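PDB 4GYV: FERM, RhoGEF and pleckstrin domain-containing protein 2 from Mus musculus, which acts as a guanine nucleotide exchange factor that activates the small GTPase RAC1, and takes part in semaphorin signalling, actin remodelling and integrin regulation. Local coordinates for residues A[16-27]-A[59-70]. Numbering follows the deposited sequence.
Sequences LATERTYLKDLE and YEFHRGFLHEVE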
loop_
_atom_site.group_PDB
_atom_site.type_symbol
_atom_site.label_atom_id
_atom_site.label_comp_id
_atom_site.label_asym_id
_atom_site.label_seq_id
_atom_site.Cartn_x
_atom_site.Cartn_y
_atom_site.Cartn_z
ATOM N N LEU A 16 4.530 -2.486 15.024
ATOM C CA LEU A 16 4.705 -2.714 13.604
ATOM C C LEU A 16 3.776 -1.861 12.757
ATOM O O LEU A 16 4.221 -1.128 11.890
ATOM C CB LEU A 16 4.442 -4.176 13.298
ATOM C CG LEU A 16 4.577 -4.495 11.819
ATOM C CD1 LEU A 16 5.983 -4.196 11.444
ATOM C CD2 LEU A 16 4.290 -5.938 11.555
ATOM N N ALA A 17 2.480 -1.971 12.997
ATOM C CA ALA A 17 1.521 -1.244 12.181
ATOM C C ALA A 17 1.788 0.249 12.218
ATOM O O ALA A 17 1.709 0.921 11.194
ATOM C CB ALA A 17 0.098 -1.535 12.622
ATOM N N THR A 18 2.110 0.772 13.391
ATOM C CA THR A 18 2.373 2.192 13.487
ATOM C C THR A 18 3.714 2.598 12.872
ATOM O O THR A 18 3.859 3.716 12.400
ATOM C CB THR A 18 2.231 2.731 14.936
ATOM O OG1 THR A 18 3.199 2.119 15.795
ATOM C CG2 THR A 18 0.839 2.489 15.447
ATOM N N GLU A 19 4.686 1.697 12.867
ATOM C CA GLU A 19 5.960 1.978 12.198
ATOM C C GLU A 19 5.805 2.145 10.674
ATOM O O GLU A 19 6.363 3.085 10.100
ATOM C CB GLU A 19 7.001 0.892 12.485
ATOM C CG GLU A 19 8.412 1.293 12.091
ATOM C CD GLU A 19 9.043 2.297 13.084
ATOM O OE1 GLU A 19 8.406 2.639 14.111
ATOM O OE2 GLU A 19 10.184 2.746 12.839
ATOM N N ARG A 20 5.062 1.224 10.044
ATOM C CA ARG A 20 4.788 1.263 8.609
ATOM C C ARG A 20 4.181 2.611 8.199
ATOM O O ARG A 20 4.635 3.225 7.238
ATOM C CB ARG A 20 3.872 0.108 8.186
ATOM C CG ARG A 20 4.513 -0.959 7.295
ATOM C CD ARG A 20 3.492 -1.925 6.662
ATOM N NE ARG A 20 3.641 -3.320 7.113
ATOM C CZ ARG A 20 2.807 -3.957 7.945
ATOM N NH1 ARG A 20 1.744 -3.332 8.442
ATOM N NH2 ARG A 20 3.034 -5.226 8.281
ATOM N N THR A 21 3.176 3.077 8.939
ATOM C CA THR A 21 2.539 4.352 8.653
ATOM C C THR A 21 3.495 5.529 8.810
ATOM O O THR A 21 3.493 6.453 8.005
ATOM C CB THR A 21 1.378 4.625 9.603
ATOM O OG1 THR A 21 0.418 3.596 9.471
ATOM C CG2 THR A 21 0.702 5.948 9.251
ATOM N N TYR A 22 4.286 5.520 9.874
ATOM C CA TYR A 22 5.129 6.667 10.174
ATOM C C TYR A 22 6.137 6.799 9.052
ATOM O O TYR A 22 6.489 7.911 8.651
ATOM C CB TYR A 22 5.785 6.513 11.550
ATOM C CG TYR A 22 7.049 7.293 11.781
ATOM C CD1 TYR A 22 7.016 8.649 12.020
ATOM C CD2 TYR A 22 8.280 6.661 11.786
ATOM C CE1 TYR A 22 8.185 9.362 12.235
ATOM C CE2 TYR A 22 9.449 7.358 11.999
ATOM C CZ TYR A 22 9.395 8.706 12.220
ATOM O OH TYR A 22 10.555 9.400 12.446
ATOM N N LEU A 23 6.553 5.656 8.512
ATOM C CA LEU A 23 7.484 5.621 7.388
ATOM C C LEU A 23 6.900 6.245 6.128
ATOM O O LEU A 23 7.528 7.111 5.515
ATOM C CB LEU A 23 7.991 4.200 7.147
ATOM C CG LEU A 23 9.168 3.930 8.087
ATOM C CD1 LEU A 23 9.413 2.478 8.264
ATOM C CD2 LEU A 23 10.430 4.611 7.604
ATOM N N LYS A 24 5.696 5.821 5.755
ATOM C CA LYS A 24 4.974 6.440 4.660
ATOM C C LYS A 24 4.840 7.969 4.882
ATOM O O LYS A 24 4.850 8.739 3.926
ATOM C CB LYS A 24 3.601 5.788 4.506
ATOM C CG LYS A 24 3.588 4.436 3.797
ATOM C CD LYS A 24 2.805 4.507 2.463
ATOM C CE LYS A 24 3.196 3.382 1.478
ATOM N NZ LYS A 24 2.734 2.015 1.903
ATOM N N ASP A 25 4.723 8.403 6.137
ATOM C CA ASP A 25 4.618 9.828 6.451
ATOM C C ASP A 25 5.942 10.537 6.173
ATOM O O ASP A 25 5.961 11.601 5.555
ATOM C CB ASP A 25 4.147 10.062 7.897
ATOM C CG ASP A 25 2.649 9.816 8.079
ATOM O OD1 ASP A 25 1.920 9.848 7.056
ATOM O OD2 ASP A 25 2.199 9.601 9.238
ATOM N N LEU A 26 7.049 9.940 6.599
ATOM C CA LEU A 26 8.353 10.451 6.225
ATOM C C LEU A 26 8.529 10.549 4.704
ATOM O O LEU A 26 9.165 11.477 4.202
ATOM C CB LEU A 26 9.460 9.572 6.792
ATOM C CG LEU A 26 9.620 9.577 8.306
ATOM C CD1 LEU A 26 10.925 8.861 8.670
ATOM C CD2 LEU A 26 9.549 11.013 8.882
ATOM N N GLU A 27 7.977 9.594 3.961
ATOM C CA GLU A 27 8.132 9.649 2.504
ATOM C C GLU A 27 7.493 10.898 1.864
ATOM O O GLU A 27 7.911 11.315 0.791
ATOM C CB GLU A 27 7.685 8.346 1.832
ATOM C CG GLU A 27 8.497 7.162 2.320
ATOM C CD GLU A 27 8.205 5.846 1.615
ATOM O OE1 GLU A 27 7.147 5.675 0.954
ATOM O OE2 GLU A 27 9.077 4.968 1.755
ATOM N N TYR A 59 15.191 8.341 8.516
ATOM C CA TYR A 59 14.469 7.373 7.697
ATOM C C TYR A 59 15.224 6.038 7.569
ATOM O O TYR A 59 14.627 4.968 7.688
ATOM C CB TYR A 59 14.168 7.960 6.331
ATOM C CG TYR A 59 13.405 7.059 5.405
ATOM C CD1 TYR A 59 14.066 6.160 4.577
ATOM C CD2 TYR A 59 12.023 7.129 5.328
ATOM C CE1 TYR A 59 13.369 5.335 3.715
ATOM C CE2 TYR A 59 11.313 6.316 4.450
ATOM C CZ TYR A 59 11.992 5.421 3.651
ATOM O OH TYR A 59 11.284 4.610 2.794
ATOM N N GLU A 60 16.532 6.088 7.344
ATOM C CA GLU A 60 17.296 4.848 7.263
ATOM C C GLU A 60 17.157 4.027 8.537
ATOM O O GLU A 60 17.002 2.812 8.482
ATOM C CB GLU A 60 18.767 5.109 6.969
ATOM C CG GLU A 60 19.000 5.529 5.556
ATOM C CD GLU A 60 20.449 5.862 5.283
ATOM O OE1 GLU A 60 21.321 5.378 6.070
ATOM O OE2 GLU A 60 20.686 6.607 4.283
ATOM N N PHE A 61 17.210 4.701 9.678
ATOM C CA PHE A 61 17.086 4.018 10.940
ATOM C C PHE A 61 15.769 3.249 11.049
ATOM O O PHE A 61 15.758 2.040 11.345
ATOM C CB PHE A 61 17.195 4.979 12.111
ATOM C CG PHE A 61 16.722 4.377 13.375
ATOM C CD1 PHE A 61 17.566 3.559 14.109
ATOM C CD2 PHE A 61 15.407 4.559 13.797
ATOM C CE1 PHE A 61 17.132 2.956 15.264
ATOM C CE2 PHE A 61 14.958 3.957 14.949
ATOM C CZ PHE A 61 15.823 3.150 15.690
ATOM N N HIS A 62 14.668 3.958 10.829
ATOM C CA HIS A 62 13.361 3.341 10.920
ATOM C C HIS A 62 13.171 2.221 9.906
ATOM O O HIS A 62 12.476 1.252 10.149
ATOM C CB HIS A 62 12.271 4.391 10.797
ATOM C CG HIS A 62 12.235 5.336 11.959
ATOM N ND1 HIS A 62 11.710 4.987 13.182
ATOM C CD2 HIS A 62 12.692 6.602 12.095
ATOM C CE1 HIS A 62 11.833 6.002 14.018
ATOM N NE2 HIS A 62 12.423 6.997 13.381
ATOM N N ARG A 63 13.820 2.334 8.771
ATOM C CA ARG A 63 13.697 1.287 7.796
ATOM C C ARG A 63 14.353 0.001 8.223
ATOM O O ARG A 63 13.846 -1.078 7.937
ATOM C CB ARG A 63 14.240 1.755 6.468
ATOM C CG ARG A 63 13.130 2.294 5.651
ATOM C CD ARG A 63 12.336 1.167 5.065
ATOM N NE ARG A 63 11.960 1.636 3.755
ATOM C CZ ARG A 63 12.306 1.078 2.609
ATOM N NH1 ARG A 63 12.989 -0.051 2.564
ATOM N NH2 ARG A 63 11.928 1.658 1.489
ATOM N N GLY A 64 15.470 0.115 8.916
ATOM C CA GLY A 64 16.149 -1.064 9.402
ATOM C C GLY A 64 15.340 -1.660 10.530
ATOM O O GLY A 64 15.221 -2.875 10.659
ATOM N N PHE A 65 14.780 -0.786 11.350
ATOM C CA PHE A 65 13.948 -1.207 12.454
ATOM C C PHE A 65 12.705 -1.938 11.957
ATOM O O PHE A 65 12.346 -3.004 12.458
ATOM C CB PHE A 65 13.535 0.015 13.256
ATOM C CG PHE A 65 12.728 -0.307 14.457
ATOM C CD1 PHE A 65 13.124 -1.311 15.317
ATOM C CD2 PHE A 65 11.562 0.390 14.734
ATOM C CE1 PHE A 65 12.375 -1.616 16.443
ATOM C CE2 PHE A 65 10.812 0.090 15.855
ATOM C CZ PHE A 65 11.228 -0.912 16.716
ATOM N N LEU A 66 12.041 -1.354 10.971
ATOM C CA LEU A 66 10.821 -1.941 10.459
ATOM C C LEU A 66 11.133 -3.304 9.895
ATOM O O LEU A 66 10.383 -4.254 10.067
ATOM C CB LEU A 66 10.208 -1.065 9.374
ATOM C CG LEU A 66 9.030 -1.681 8.606
ATOM C CD1 LEU A 66 7.911 -2.013 9.549
ATOM C CD2 LEU A 66 8.526 -0.751 7.500
ATOM N N HIS A 67 12.273 -3.404 9.239
ATOM C CA HIS A 67 12.638 -4.655 8.598
ATOM C C HIS A 67 12.755 -5.783 9.611
ATOM O O HIS A 67 12.323 -6.911 9.362
ATOM C CB HIS A 67 13.945 -4.490 7.857
ATOM C CG HIS A 67 14.340 -5.702 7.086
ATOM N ND1 HIS A 67 15.255 -6.620 7.564
ATOM C CD2 HIS A 67 13.929 -6.161 5.881
ATOM C CE1 HIS A 67 15.404 -7.584 6.678
ATOM N NE2 HIS A 67 14.610 -7.330 5.650
ATOM N N GLU A 68 13.340 -5.456 10.757
ATOM C CA GLU A 68 13.569 -6.426 11.801
ATOM C C GLU A 68 12.255 -6.769 12.503
ATOM O O GLU A 68 11.971 -7.940 12.775
ATOM C CB GLU A 68 14.607 -5.891 12.772
ATOM C CG GLU A 68 16.021 -5.920 12.223
ATOM C CD GLU A 68 17.054 -5.378 13.211
ATOM O OE1 GLU A 68 16.853 -5.524 14.432
ATOM O OE2 GLU A 68 18.061 -4.781 12.768
ATOM N N VAL A 69 11.440 -5.756 12.758
ATOM C CA VAL A 69 10.161 -5.981 13.415
ATOM C C VAL A 69 9.238 -6.827 12.544
ATOM O O VAL A 69 8.525 -7.685 13.048
ATOM C CB VAL A 69 9.479 -4.660 13.818
ATOM C CG1 VAL A 69 8.123 -4.918 14.370
ATOM C CG2 VAL A 69 10.309 -3.942 14.867
ATOM N N GLU A 70 9.285 -6.615 11.237
ATOM C CA GLU A 70 8.421 -7.341 10.312
ATOM C C GLU A 70 8.747 -8.828 10.224
ATOM O O GLU A 70 7.836 -9.667 10.144
ATOM C CB GLU A 70 8.505 -6.719 8.921
ATOM C CG GLU A 70 7.269 -5.926 8.551
ATOM C CD GLU A 70 7.473 -5.049 7.329
ATOM O OE1 GLU A 70 8.533 -5.185 6.658
ATOM O OE2 GLU A 70 6.565 -4.228 7.051
#
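The His62 imidazole is sandwiched between Tyr22, which brings CE2 over the centre of one face, and Phe61 of its own helix, which brings CD2 over the other. Tyr22 and His62 form a T-shaped pair, the phenol edge meeting the imidazole face with ring centroids 4.5 Å apart. At the imidazole edge, His62 ND1 donates to the syn side of Glu19 OE2 at 2.7 Å, and the Phe65 ring also turns an edge to this carboxylate. Glu19 reaches there with CG anti to its backbone N (chi1 -167°) and a bend at chi2; its other oxygen, OE1, is taken by Arg156 and Tyr160, which tie the pair to helix 152-170. Tyr59 has Leu26 CB at its ring edge, and its OH donates to Glu27 OE2, 2.5 Å away, a spacing too short to be read closely at this resolution. Arg63 grips the same hydroxyl side-on through NE and NH2, while also forming a salt bridge to Asp214 of a second subunit. A phenylalanine in place of Tyr59 would probably leave Glu27 and Arg63 without the hydroxyl that links them. Between the polar groups, Leu23 is a knob among Tyr59, His62, Arg63 and Leu66, and Leu66 a knob among Leu16, Glu19, Arg20 and Leu23; Leu23 CD1 lies 3.4 Å from Leu66 CD2. Leu16 CD1 packs 3.7 Å from Val69 CG1, and beside it Arg20 NE makes a salt bridge of 3.1 Å to Glu70 OE2. The axes of the two segments come within 10.1 Å, running roughly antiparallel at 149°. This is knobs-into-holes packing between helices 7-39 and 56-77 in the elongated, all-helical bundle of the DH (RhoGEF) domain.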